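Local atomic coordinates of anaerobically-induced outer membrane porin OprE (Pseudomonas aeruginosa, PDB entry 4FRX), a protein that probably works as a porin, a beta-barrel channel that lets small solutes cross the bacterial outer membrane. Residues G52-Q55 with G59-V62; S189-K194 with L313-G318; S258-G263 with K276-N281; S285-Y290 with Q343-Y348; T327-G332 with I363-D368. All blocks are in the same frame, centred on the assembly; numbering follows the deposited sequence.

Overall arrangement
All five contacts belong to one barrel of antiparallel strands. Contact 1 stands apart, at a turn joining two strands; its centre is about 43 Å from those of contacts 4 and 5. Contact 2 joins two long loops and contact 3 lies within a third; their centres are about 15 Å apart, and a salt bridge between Arg190 NH2 and Asp262 OD1 (3.1 Å) links them. Contacts 4 and 5, about 12 Å apart between centres, meet where strands 340-349 and 358-370 pair, Val344 O lying 3.0 Å from Tyr364 N in a probable hydrogen bond. Contact 5 shares a loop with contact 2. Detergent lies against Phe60 and Gly61 at contact 1, and against Tyr346 and Tyr348 farther along strand 340-349.

Contact 1. Residues G52-Q55 with G59-V62; sequences GFTQ and GFGV. With C8E ((hydroxyethyloxy)tri(ethyloxy)octane), chain G.
Thr54 and Phe60 pair their backbones across a short connection between neighbouring barrel strands, the beta-hairpin made by strands 37-50 and 59-71, Thr54 N donating to Phe60 O at 3.0 Å with an angle of 167°. The return bond comes from a side chain: Phe60 N donates to Thr54 OG1 at 2.8 Å. Threonine suits the place because its hydroxyl, set between the backbone N and the carbonyl carbon (chi1 57°), reaches the amide while the backbone is already leaving strand geometry. Beside these bonds, Phe60 O also receives a CA-H...O contact from Phe53 CA. Gly59 lies where its bare CA can come within 3.3 Å of Thr54 O, with Phe53 CB close by, and glycine suits so close an approach of the two chains. The Phe53 ring turns its edge to Gly59 O and touches Lys111 and Lys113 of strand 102-114. Phe60 leads the other way, as befits an aromatic residue on the lipid-facing wall of an outer-membrane barrel. There a detergent molecule follows the strand, with its C7 3.7 Å from Phe60 CB and its C8 3.1 Å from Gly61 O.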
# COMPACT_ATOMS: atom_id res chain seq x y z
N GLY A 52 18.90 15.56 -12.09
CA GLY A 52 19.97 14.62 -12.36
C GLY A 52 20.96 14.73 -11.21
O GLY A 52 20.66 15.35 -10.18
N PHE A 53 22.13 14.12 -11.37
CA PHE A 53 23.16 14.14 -10.34
C PHE A 53 24.36 14.98 -10.78
O PHE A 53 24.78 14.90 -11.93
CB PHE A 53 23.61 12.72 -9.99
CG PHE A 53 22.54 11.92 -9.33
CD1 PHE A 53 21.64 11.19 -10.08
CD2 PHE A 53 22.42 11.91 -7.94
CE1 PHE A 53 20.63 10.46 -9.47
CE2 PHE A 53 21.41 11.17 -7.33
CZ PHE A 53 20.52 10.45 -8.10
N THR A 54 24.89 15.77 -9.85
CA THR A 54 26.13 16.51 -10.08
C THR A 54 27.26 15.55 -10.42
O THR A 54 27.21 14.36 -10.10
CB THR A 54 26.54 17.33 -8.85
OG1 THR A 54 26.67 16.47 -7.71
CG2 THR A 54 25.50 18.42 -8.55
N GLN A 55 28.30 16.07 -11.07
CA GLN A 55 29.40 15.24 -11.53
C GLN A 55 30.31 14.83 -10.38
O GLN A 55 30.38 15.50 -9.35
CB GLN A 55 30.18 15.94 -12.63
CG GLN A 55 29.37 16.13 -13.92
N GLY A 59 27.59 11.80 -6.68
CA GLY A 59 26.74 12.84 -7.24
C GLY A 59 25.63 13.25 -6.28
O GLY A 59 25.21 12.47 -5.44
N PHE A 60 25.19 14.50 -6.37
CA PHE A 60 24.11 14.98 -5.53
C PHE A 60 22.95 15.46 -6.37
O PHE A 60 23.15 15.97 -7.47
CB PHE A 60 24.61 16.11 -4.63
CG PHE A 60 25.63 15.66 -3.64
CD1 PHE A 60 25.24 15.06 -2.46
CD2 PHE A 60 26.98 15.83 -3.89
CE1 PHE A 60 26.19 14.64 -1.53
CE2 PHE A 60 27.92 15.41 -2.97
CZ PHE A 60 27.52 14.82 -1.79
N GLY A 61 21.75 15.31 -5.83
CA GLY A 61 20.56 15.76 -6.52
C GLY A 61 19.46 16.13 -5.54
O GLY A 61 19.65 16.09 -4.32
N VAL A 62 18.30 16.50 -6.08
CA VAL A 62 17.14 16.83 -5.26
C VAL A 62 15.87 16.49 -6.04
O VAL A 62 15.77 16.77 -7.24
CB VAL A 62 17.16 18.31 -4.79
CG1 VAL A 62 17.10 19.26 -5.97
CG2 VAL A 62 16.01 18.60 -3.82
C1 C8E G . 24.80 21.78 -10.92
C2 C8E G . 24.57 22.69 -9.72
C3 C8E G . 23.35 22.26 -8.92
C4 C8E G . 23.53 22.61 -7.44
C6 C8E G . 21.99 20.23 -5.35
C7 C8E G . 22.48 19.12 -4.44
C8 C8E G . 21.38 18.57 -3.54
O9 C8E G . 21.63 18.92 -2.19
C10 C8E G . 20.63 18.43 -1.34
C11 C8E G . 20.32 19.44 -0.24
O12 C8E G . 19.54 20.47 -0.81
C13 C8E G . 18.16 20.16 -0.87
C14 C8E G . 17.62 19.76 0.50
O15 C8E G . 16.41 19.06 0.31
C16 C8E G . 15.68 18.92 1.51
C17 C8E G . 15.97 17.55 2.11
O18 C8E G . 15.31 17.44 3.35
C19 C8E G . 16.22 17.26 4.41

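Contact 2. Residues S189-K194 with L313-G318; sequences SRDSNK and LNRGDG
A salt bridge between two long loops of the porin barrel, the one leading into strand 195-203 and the one between strands 295-305 and 340-349, is made by Asp191 and Arg315. Arg315 NH2 donates to Asp191 OD2 at 2.7 Å, with an N-H...O angle of 144°. The bond is single and not the side-by-side pair of a flat bidentate bridge: the carboxylate and guanidinium planes stand 85° apart, and OD2 is met on its anti side. Arg315 gets there by a fold that looks somewhat strained, chi2 (33°) lying off the staggered positions, and NH2 packs tightly against Asp191 CB. A water completes the link. It donates to Asp191 OD2 (2.7 Å) and to Ser189 OG, and accepts from Arg315 NH1 at 3.1 Å. OD2 is therefore gripped by two donors, an arrangement that would probably stabilise its negative charge. Arginine suits the buried end of the bridge because its several N-H groups serve several acceptors, NH2 also bonding Ser176 O. That oxygen belongs to strand 174-176, which Asp191 touches too, so this short strand lies beside the bridge, while Ser192 packs on Leu217 of strand 208-217.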
# COMPACT_ATOMS: atom_id res chain seq x y z
N SER A 189 -4.22 6.97 22.23
CA SER A 189 -3.40 6.51 21.11
C SER A 189 -1.92 6.62 21.42
O SER A 189 -1.48 7.46 22.22
CB SER A 189 -3.74 7.32 19.85
OG SER A 189 -3.42 8.68 20.05
N ARG A 190 -1.13 5.75 20.79
CA ARG A 190 0.31 5.79 20.95
C ARG A 190 0.97 5.60 19.60
O ARG A 190 0.41 4.98 18.70
CB ARG A 190 0.78 4.70 21.92
CG ARG A 190 0.31 4.90 23.36
CD ARG A 190 0.97 6.11 24.01
NE ARG A 190 0.62 6.23 25.43
CZ ARG A 190 -0.40 6.94 25.89
NH1 ARG A 190 -1.20 7.60 25.06
NH2 ARG A 190 -0.63 7.00 27.20
N ASP A 191 2.17 6.13 19.46
CA ASP A 191 2.85 6.03 18.19
C ASP A 191 4.34 5.93 18.40
O ASP A 191 4.82 5.87 19.53
CB ASP A 191 2.48 7.21 17.28
CG ASP A 191 2.58 8.56 17.99
OD1 ASP A 191 3.49 8.73 18.83
OD2 ASP A 191 1.76 9.45 17.69
N SER A 192 5.07 5.89 17.30
CA SER A 192 6.51 5.74 17.35
C SER A 192 7.12 6.53 16.21
O SER A 192 6.54 6.61 15.13
CB SER A 192 6.88 4.27 17.21
OG SER A 192 8.27 4.13 17.10
N ASN A 193 8.30 7.10 16.45
CA ASN A 193 8.96 7.86 15.39
C ASN A 193 10.19 7.16 14.83
O ASN A 193 11.05 7.80 14.23
CB ASN A 193 9.30 9.29 15.86
CG ASN A 193 10.25 9.31 17.05
OD1 ASN A 193 10.78 8.27 17.46
ND2 ASN A 193 10.47 10.49 17.61
N LYS A 194 10.27 5.84 15.02
CA LYS A 194 11.34 5.05 14.42
C LYS A 194 10.85 3.75 13.78
O LYS A 194 10.38 2.85 14.47
CB LYS A 194 12.44 4.74 15.45
CG LYS A 194 13.18 5.96 15.96
CD LYS A 194 14.13 5.60 17.10
N LEU A 313 2.01 -0.44 9.01
CA LEU A 313 1.97 0.99 9.35
C LEU A 313 0.61 1.58 8.97
O LEU A 313 0.17 1.46 7.84
CB LEU A 313 3.08 1.74 8.63
CG LEU A 313 4.50 1.28 8.96
CD1 LEU A 313 5.52 2.19 8.28
CD2 LEU A 313 4.74 1.19 10.48
N ASN A 314 -0.04 2.23 9.93
CA ASN A 314 -1.45 2.61 9.77
C ASN A 314 -1.80 3.69 10.78
O ASN A 314 -2.02 3.39 11.95
CB ASN A 314 -2.32 1.37 10.02
CG ASN A 314 -3.78 1.59 9.71
OD1 ASN A 314 -4.19 2.68 9.31
ND2 ASN A 314 -4.59 0.53 9.88
N ARG A 315 -1.85 4.94 10.33
CA ARG A 315 -2.11 6.06 11.25
C ARG A 315 -3.58 6.09 11.69
O ARG A 315 -3.91 6.54 12.79
CB ARG A 315 -1.67 7.39 10.59
CG ARG A 315 -2.04 8.72 11.32
CD ARG A 315 -2.04 8.63 12.86
NE ARG A 315 -0.74 8.79 13.48
CZ ARG A 315 -0.51 8.63 14.78
NH1 ARG A 315 -1.48 8.29 15.62
NH2 ARG A 315 0.71 8.81 15.24
N GLY A 316 -4.46 5.57 10.85
CA GLY A 316 -5.89 5.71 11.11
C GLY A 316 -6.36 7.11 10.70
O GLY A 316 -5.69 7.79 9.93
N ASP A 317 -7.50 7.53 11.23
CA ASP A 317 -8.10 8.83 10.88
C ASP A 317 -8.31 8.97 9.37
O ASP A 317 -8.24 10.08 8.83
CB ASP A 317 -7.25 10.00 11.39
CG ASP A 317 -7.21 10.09 12.90
OD1 ASP A 317 -8.28 10.04 13.54
OD2 ASP A 317 -6.09 10.20 13.45
N GLY A 318 -8.56 7.85 8.69
CA GLY A 318 -8.81 7.85 7.26
C GLY A 318 -7.61 8.12 6.37
O GLY A 318 -7.77 8.41 5.18
O HOH W 1 -0.76 9.13 18.54

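Contact 3. Residues S258-G263 with K276-N281; sequences SGRADG and KGEVDN
Arg260, on the short helix 257-261, lays its side chain against the peptide between Gly277 and Glu278, joining the two ends of the long loop between barrel strands 237-250 and 280-292. The tight part is made by the aliphatic portion of the arginine. Its CD packs on the peptide itself, approaching Glu278 N to 3.4 Å and Gly277 C to 3.6 Å. The chain runs straight from CB through CG and then bends at chi3 (-61°), which swings the guanidinium up beside the stem of Glu278.

The polar ends meet far more loosely. Glu278, extended beyond CG, crosses the arginine, with the carboxylate plane turned 22° from the guanidinium. Arg260 NH1 and Glu278 OE1 are 4.0 Å apart, a long salt bridge in which no N-H points at the oxygen, so the attraction is probably one of charge alone. Each group finds its real hydrogen bond with another residue, NH1 at Asn254 O and Glu278 OE2 at Ser250 OG. The helix itself closes in a Schellman motif at Gly263. At its positive phi (105°) a side chain would be jammed against the carbonyl O of the residue before, so glycine suits the place. The last turn is closed by Gly263 N, which donates to Arg260 O at 2.9 Å.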
# COMPACT_ATOMS: atom_id res chain seq x y z
N SER A 258 3.83 -3.64 31.10
CA SER A 258 3.60 -2.24 31.43
C SER A 258 3.45 -1.40 30.18
O SER A 258 2.70 -0.41 30.16
CB SER A 258 4.73 -1.70 32.31
OG SER A 258 5.96 -1.80 31.64
N GLY A 259 4.17 -1.78 29.12
CA GLY A 259 4.10 -1.06 27.87
C GLY A 259 2.71 -1.18 27.27
O GLY A 259 2.13 -0.18 26.82
N ARG A 260 2.16 -2.38 27.29
CA ARG A 260 0.82 -2.62 26.76
C ARG A 260 -0.24 -1.90 27.60
O ARG A 260 -1.19 -1.33 27.06
CB ARG A 260 0.52 -4.12 26.61
CG ARG A 260 1.44 -4.79 25.59
CD ARG A 260 0.93 -6.17 25.22
NE ARG A 260 0.88 -7.04 26.39
CZ ARG A 260 1.91 -7.75 26.85
NH1 ARG A 260 3.07 -7.70 26.22
NH2 ARG A 260 1.76 -8.53 27.91
N ALA A 261 -0.04 -1.91 28.92
CA ALA A 261 -0.88 -1.14 29.83
C ALA A 261 -0.91 0.35 29.48
O ALA A 261 -1.92 1.02 29.72
CB ALA A 261 -0.39 -1.35 31.28
N ASP A 262 0.18 0.88 28.94
CA ASP A 262 0.23 2.30 28.57
C ASP A 262 -0.23 2.53 27.13
O ASP A 262 -0.19 3.64 26.62
CB ASP A 262 1.63 2.88 28.77
CG ASP A 262 1.66 4.40 28.60
OD1 ASP A 262 0.75 5.08 29.14
OD2 ASP A 262 2.56 4.91 27.90
N GLY A 263 -0.67 1.47 26.46
CA GLY A 263 -1.28 1.65 25.16
C GLY A 263 -0.43 1.26 23.97
O GLY A 263 -0.83 1.50 22.84
N LYS A 276 -7.09 -5.97 22.38
CA LYS A 276 -5.84 -5.25 22.18
C LYS A 276 -4.76 -5.95 23.00
O LYS A 276 -5.02 -6.41 24.11
CB LYS A 276 -5.97 -3.78 22.63
CG LYS A 276 -6.84 -2.94 21.72
CD LYS A 276 -6.93 -1.50 22.22
CE LYS A 276 -7.73 -0.64 21.25
NZ LYS A 276 -9.04 -1.26 20.91
N GLY A 277 -3.55 -6.04 22.46
CA GLY A 277 -2.50 -6.73 23.18
C GLY A 277 -1.19 -6.85 22.42
O GLY A 277 -0.83 -5.98 21.63
N GLU A 278 -0.48 -7.95 22.67
CA GLU A 278 0.88 -8.11 22.16
C GLU A 278 0.83 -8.48 20.68
O GLU A 278 -0.03 -9.25 20.29
CB GLU A 278 1.58 -9.22 22.92
CG GLU A 278 3.08 -9.23 22.72
CD GLU A 278 3.79 -10.28 23.55
OE1 GLU A 278 3.12 -11.12 24.18
OE2 GLU A 278 5.04 -10.25 23.55
N VAL A 279 1.73 -7.94 19.88
CA VAL A 279 1.86 -8.40 18.49
C VAL A 279 2.30 -9.87 18.52
O VAL A 279 3.18 -10.23 19.29
CB VAL A 279 2.85 -7.54 17.67
CG1 VAL A 279 3.13 -8.19 16.32
CG2 VAL A 279 2.31 -6.14 17.48
N ASP A 280 1.68 -10.68 17.67
CA ASP A 280 1.83 -12.13 17.67
C ASP A 280 1.04 -12.65 16.48
O ASP A 280 -0.09 -13.09 16.62
CB ASP A 280 1.26 -12.73 18.97
CG ASP A 280 1.20 -14.26 18.96
OD1 ASP A 280 2.15 -14.89 18.47
OD2 ASP A 280 0.19 -14.82 19.45
N ASN A 281 1.65 -12.60 15.29
CA ASN A 281 0.97 -13.00 14.07
C ASN A 281 1.91 -13.70 13.08
O ASN A 281 3.04 -13.26 12.85
CB ASN A 281 0.32 -11.77 13.40
CG ASN A 281 -0.48 -12.12 12.15
OD1 ASN A 281 -1.69 -12.31 12.21
ND2 ASN A 281 0.19 -12.19 11.02

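Contact 4. Residues S285-Y290 with Q343-Y348; sequences SGLFTY and QVRYGY. With C8E ((hydroxyethyloxy)tri(ethyloxy)octane), chain E.
Leu287 of strand 280-292 meets Arg345 and Gln343 of strand 340-349 across the inner wall of the beta-barrel, over strand 295-305, which lies between them. The van der Waals part is leucine on polar groups. With CG anti to the backbone N (chi1 174°), the leucine sets CD2 over the centre of one face of the Arg345 guanidinium, 3.6 Å from CZ. Its other methyl, CD1, lies 3.8 Å from Gln343 OE1.

The hydrogen bonds run within strand 340-349. Arg345 grips Gln343 OE1 side-on with two nitrogens: NE at 2.7 Å, nearly along the C=O axis, and NH2 at 3.0 Å, in the carbonyl plane on a lone pair. Glutamine suits the task because NE2 donates to Ile326 O and so steadies the amide; Arg345 NH2 reaches that oxygen weakly.

Farther along the strand come contacts with detergent, whose C2 sits over the face of the Tyr348 ring while its C4 comes to the edge of Tyr346. Aromatic residues suit such a lipid-facing surface.

Two bonds to one oxygen fix the rotation of the guanidinium plane, presenting one face to Leu287 CD2, which covers it without competing for an N-H; the neutral amide probably leaves the positive charge uncompensated by this contact.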
# COMPACT_ATOMS: atom_id res chain seq x y z
N SER A 285 0.69 -17.26 2.63
CA SER A 285 -0.24 -17.28 1.51
C SER A 285 0.37 -17.86 0.25
O SER A 285 1.59 -17.81 0.06
CB SER A 285 -0.77 -15.89 1.23
OG SER A 285 0.26 -15.07 0.71
N GLY A 286 -0.49 -18.42 -0.60
CA GLY A 286 -0.13 -18.92 -1.91
C GLY A 286 -1.19 -18.43 -2.88
O GLY A 286 -2.39 -18.59 -2.62
N LEU A 287 -0.77 -17.78 -3.96
CA LEU A 287 -1.71 -17.32 -4.98
C LEU A 287 -1.20 -17.81 -6.33
O LEU A 287 -0.03 -17.63 -6.64
CB LEU A 287 -1.80 -15.79 -4.97
CG LEU A 287 -2.64 -15.14 -6.08
CD1 LEU A 287 -4.13 -15.46 -5.89
CD2 LEU A 287 -2.39 -13.63 -6.14
N PHE A 288 -2.08 -18.42 -7.11
CA PHE A 288 -1.69 -18.98 -8.39
C PHE A 288 -2.57 -18.36 -9.44
O PHE A 288 -3.79 -18.33 -9.30
CB PHE A 288 -1.88 -20.51 -8.39
CG PHE A 288 -1.15 -21.20 -7.28
CD1 PHE A 288 -1.75 -21.37 -6.05
CD2 PHE A 288 0.14 -21.66 -7.47
CE1 PHE A 288 -1.09 -22.00 -5.01
CE2 PHE A 288 0.81 -22.30 -6.43
CZ PHE A 288 0.20 -22.46 -5.20
N THR A 289 -1.95 -17.86 -10.51
CA THR A 289 -2.68 -17.18 -11.56
C THR A 289 -2.25 -17.78 -12.89
O THR A 289 -1.06 -17.80 -13.20
CB THR A 289 -2.35 -15.69 -11.54
OG1 THR A 289 -2.55 -15.19 -10.22
CG2 THR A 289 -3.24 -14.93 -12.51
N TYR A 290 -3.22 -18.28 -13.65
CA TYR A 290 -2.95 -18.80 -14.98
C TYR A 290 -3.53 -17.86 -16.03
O TYR A 290 -4.70 -17.48 -15.96
CB TYR A 290 -3.51 -20.21 -15.16
CG TYR A 290 -3.13 -20.79 -16.50
CD1 TYR A 290 -1.82 -21.13 -16.78
CD2 TYR A 290 -4.09 -21.00 -17.49
CE1 TYR A 290 -1.46 -21.67 -18.01
CE2 TYR A 290 -3.74 -21.54 -18.72
CZ TYR A 290 -2.43 -21.87 -18.97
OH TYR A 290 -2.07 -22.41 -20.19
N GLN A 343 -9.67 -17.04 -2.08
CA GLN A 343 -10.05 -16.05 -3.07
C GLN A 343 -9.95 -16.62 -4.47
O GLN A 343 -9.15 -17.51 -4.74
CB GLN A 343 -9.19 -14.80 -2.96
CG GLN A 343 -7.72 -15.03 -3.30
CD GLN A 343 -6.91 -13.76 -3.23
OE1 GLN A 343 -6.63 -13.13 -4.24
NE2 GLN A 343 -6.53 -13.38 -2.02
N VAL A 344 -10.79 -16.10 -5.35
CA VAL A 344 -10.70 -16.40 -6.77
C VAL A 344 -10.66 -15.11 -7.55
O VAL A 344 -11.31 -14.13 -7.19
CB VAL A 344 -11.86 -17.31 -7.24
CG1 VAL A 344 -11.78 -18.65 -6.53
CG2 VAL A 344 -13.20 -16.65 -6.97
N ARG A 345 -9.87 -15.11 -8.62
CA ARG A 345 -9.70 -13.92 -9.44
C ARG A 345 -9.98 -14.23 -10.90
O ARG A 345 -9.64 -15.31 -11.37
CB ARG A 345 -8.27 -13.41 -9.34
CG ARG A 345 -7.83 -13.03 -7.95
CD ARG A 345 -6.44 -12.41 -7.98
NE ARG A 345 -6.02 -12.06 -6.63
CZ ARG A 345 -5.02 -11.25 -6.35
NH1 ARG A 345 -4.32 -10.68 -7.33
NH2 ARG A 345 -4.72 -10.99 -5.08
N TYR A 346 -10.60 -13.29 -11.60
CA TYR A 346 -10.72 -13.38 -13.05
C TYR A 346 -10.41 -12.03 -13.69
O TYR A 346 -10.86 -10.98 -13.22
CB TYR A 346 -12.09 -13.86 -13.51
CG TYR A 346 -12.19 -13.83 -15.02
CD1 TYR A 346 -11.52 -14.77 -15.79
CD2 TYR A 346 -12.91 -12.84 -15.68
CE1 TYR A 346 -11.58 -14.75 -17.18
CE2 TYR A 346 -12.98 -12.80 -17.07
CZ TYR A 346 -12.31 -13.77 -17.81
OH TYR A 346 -12.37 -13.74 -19.19
N GLY A 347 -9.67 -12.07 -14.79
CA GLY A 347 -9.41 -10.87 -15.57
C GLY A 347 -9.45 -11.12 -17.06
O GLY A 347 -9.24 -12.23 -17.52
N TYR A 348 -9.75 -10.07 -17.82
CA TYR A 348 -9.69 -10.14 -19.27
C TYR A 348 -9.11 -8.87 -19.84
O TYR A 348 -9.56 -7.77 -19.51
CB TYR A 348 -11.06 -10.40 -19.90
CG TYR A 348 -10.95 -10.74 -21.38
CD1 TYR A 348 -10.38 -11.93 -21.79
CD2 TYR A 348 -11.40 -9.86 -22.35
CE1 TYR A 348 -10.27 -12.26 -23.12
CE2 TYR A 348 -11.30 -10.18 -23.71
CZ TYR A 348 -10.72 -11.39 -24.07
OH TYR A 348 -10.59 -11.75 -25.39
C1 C8E E . -15.24 -13.20 -23.19
C2 C8E E . -14.39 -12.40 -22.22
C3 C8E E . -15.15 -11.18 -21.70
C4 C8E E . -14.87 -10.96 -20.22
C5 C8E E . -16.13 -10.50 -19.49
C6 C8E E . -16.04 -9.01 -19.19
C7 C8E E . -17.37 -8.45 -18.70
C8 C8E E . -17.13 -7.17 -17.92
O9 C8E E . -18.08 -6.19 -18.27
C10 C8E E . -19.07 -6.03 -17.29
C11 C8E E . -19.46 -4.55 -17.21

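Contact 5. Residues T327-G332 with I363-D368; sequences TDVQIG and IYLSGD
Val329 and Leu365 slide past each other in opposite directions where the loop 327-332, inside the porin barrel, leans on the inner wall of strand 358-370. Val329 CG1 carries most of the contact, lying 3.7 Å from Leu365 CD1 and 3.9 Å from CD2, and thus sits against the fork of the leucine. The same methyl reaches the tip of Ile363, whose CD1 is 4.2 Å away at the end of a fully extended chain. Valine suits this place since its branches begin at CB, close to the loop backbone, while the longer leucine and isoleucine reach out from the wall. Thr327 crosses Leu365 at a slant: CD2 of the leucine comes to 3.7 Å from Thr327 CA and 3.9 Å from its CB. That leaves the threonine's polar side for other partners, OG1 being engaged by Lys333 O and Gln302 NE2. The loop is turned back on itself by the bond from Val329 N to Gly332 O (3.1 Å). Phe334 from the same loop touches Thr327, Val329 and Leu365, widening the apolar patch. On one flank strand 340-349 supplies Gln343 and Arg345 beside Ile363; on the other, Glu381 and Asp383 of strand 377-389 touch Val329 and accept hydrogen bonds from the backbone of residues 330-332.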
# COMPACT_ATOMS: atom_id res chain seq x y z
N THR A 327 -4.80 -10.35 0.19
CA THR A 327 -6.17 -10.02 0.56
C THR A 327 -6.38 -8.52 0.79
O THR A 327 -7.45 -8.10 1.22
CB THR A 327 -6.59 -10.77 1.83
OG1 THR A 327 -5.72 -10.41 2.91
CG2 THR A 327 -6.54 -12.29 1.61
N ASP A 328 -5.38 -7.69 0.50
CA ASP A 328 -5.55 -6.25 0.65
C ASP A 328 -6.29 -5.77 -0.59
O ASP A 328 -5.70 -5.64 -1.65
CB ASP A 328 -4.22 -5.51 0.81
CG ASP A 328 -4.39 -4.02 1.12
OD1 ASP A 328 -5.05 -3.30 0.34
OD2 ASP A 328 -3.86 -3.55 2.15
N VAL A 329 -7.58 -5.50 -0.43
CA VAL A 329 -8.47 -5.21 -1.55
C VAL A 329 -9.16 -3.86 -1.35
O VAL A 329 -8.66 -3.03 -0.59
CB VAL A 329 -9.49 -6.36 -1.79
CG1 VAL A 329 -8.75 -7.62 -2.25
CG2 VAL A 329 -10.25 -6.68 -0.50
N GLN A 330 -10.28 -3.62 -2.02
CA GLN A 330 -10.79 -2.26 -2.11
C GLN A 330 -11.31 -1.76 -0.77
O GLN A 330 -11.07 -0.61 -0.39
CB GLN A 330 -11.86 -2.13 -3.21
CG GLN A 330 -12.40 -0.72 -3.35
CD GLN A 330 -13.42 -0.58 -4.47
OE1 GLN A 330 -13.47 -1.42 -5.38
NE2 GLN A 330 -14.22 0.49 -4.41
N ILE A 331 -12.02 -2.61 -0.05
CA ILE A 331 -12.56 -2.21 1.25
C ILE A 331 -11.80 -2.91 2.37
O ILE A 331 -11.16 -2.24 3.19
CB ILE A 331 -14.07 -2.49 1.36
CG1 ILE A 331 -14.84 -1.62 0.35
CG2 ILE A 331 -14.56 -2.24 2.78
CD1 ILE A 331 -16.36 -1.89 0.33
N GLY A 332 -11.86 -4.24 2.40
CA GLY A 332 -11.27 -4.99 3.50
C GLY A 332 -9.82 -5.37 3.27
O GLY A 332 -9.29 -5.16 2.17
N ILE A 363 -12.47 -10.01 -8.23
CA ILE A 363 -11.93 -10.90 -7.22
C ILE A 363 -13.02 -11.10 -6.18
O ILE A 363 -13.78 -10.19 -5.85
CB ILE A 363 -10.66 -10.33 -6.56
CG1 ILE A 363 -10.19 -11.23 -5.41
CG2 ILE A 363 -10.91 -8.90 -6.08
CD1 ILE A 363 -8.83 -10.87 -4.87
N TYR A 364 -13.13 -12.33 -5.70
CA TYR A 364 -14.06 -12.60 -4.63
C TYR A 364 -13.23 -13.18 -3.51
O TYR A 364 -12.40 -14.05 -3.76
CB TYR A 364 -15.11 -13.62 -5.09
CG TYR A 364 -16.04 -14.01 -3.97
CD1 TYR A 364 -17.13 -13.22 -3.64
CD2 TYR A 364 -15.80 -15.16 -3.22
CE1 TYR A 364 -17.97 -13.57 -2.60
CE2 TYR A 364 -16.63 -15.51 -2.18
CZ TYR A 364 -17.71 -14.72 -1.87
OH TYR A 364 -18.54 -15.08 -0.83
N LEU A 365 -13.45 -12.71 -2.28
CA LEU A 365 -12.72 -13.23 -1.12
C LEU A 365 -13.68 -13.63 -0.00
O LEU A 365 -14.69 -12.97 0.24
CB LEU A 365 -11.71 -12.20 -0.58
CG LEU A 365 -10.74 -11.52 -1.53
CD1 LEU A 365 -11.39 -10.24 -2.07
CD2 LEU A 365 -9.42 -11.20 -0.85
N SER A 366 -13.34 -14.71 0.70
CA SER A 366 -14.20 -15.20 1.77
C SER A 366 -13.32 -15.57 2.95
O SER A 366 -12.46 -16.46 2.83
CB SER A 366 -15.00 -16.41 1.29
OG SER A 366 -15.88 -16.86 2.30
N GLY A 367 -13.50 -14.87 4.07
CA GLY A 367 -12.70 -15.06 5.27
C GLY A 367 -13.50 -15.71 6.38
O GLY A 367 -14.67 -15.41 6.58
N ASP A 368 -12.88 -16.62 7.13
CA ASP A 368 -13.57 -17.18 8.28
C ASP A 368 -12.61 -17.48 9.41
O ASP A 368 -11.43 -17.18 9.32
CB ASP A 368 -14.41 -18.40 7.92
CG ASP A 368 -13.58 -19.61 7.57
OD1 ASP A 368 -12.40 -19.47 7.20
OD2 ASP A 368 -14.13 -20.73 7.66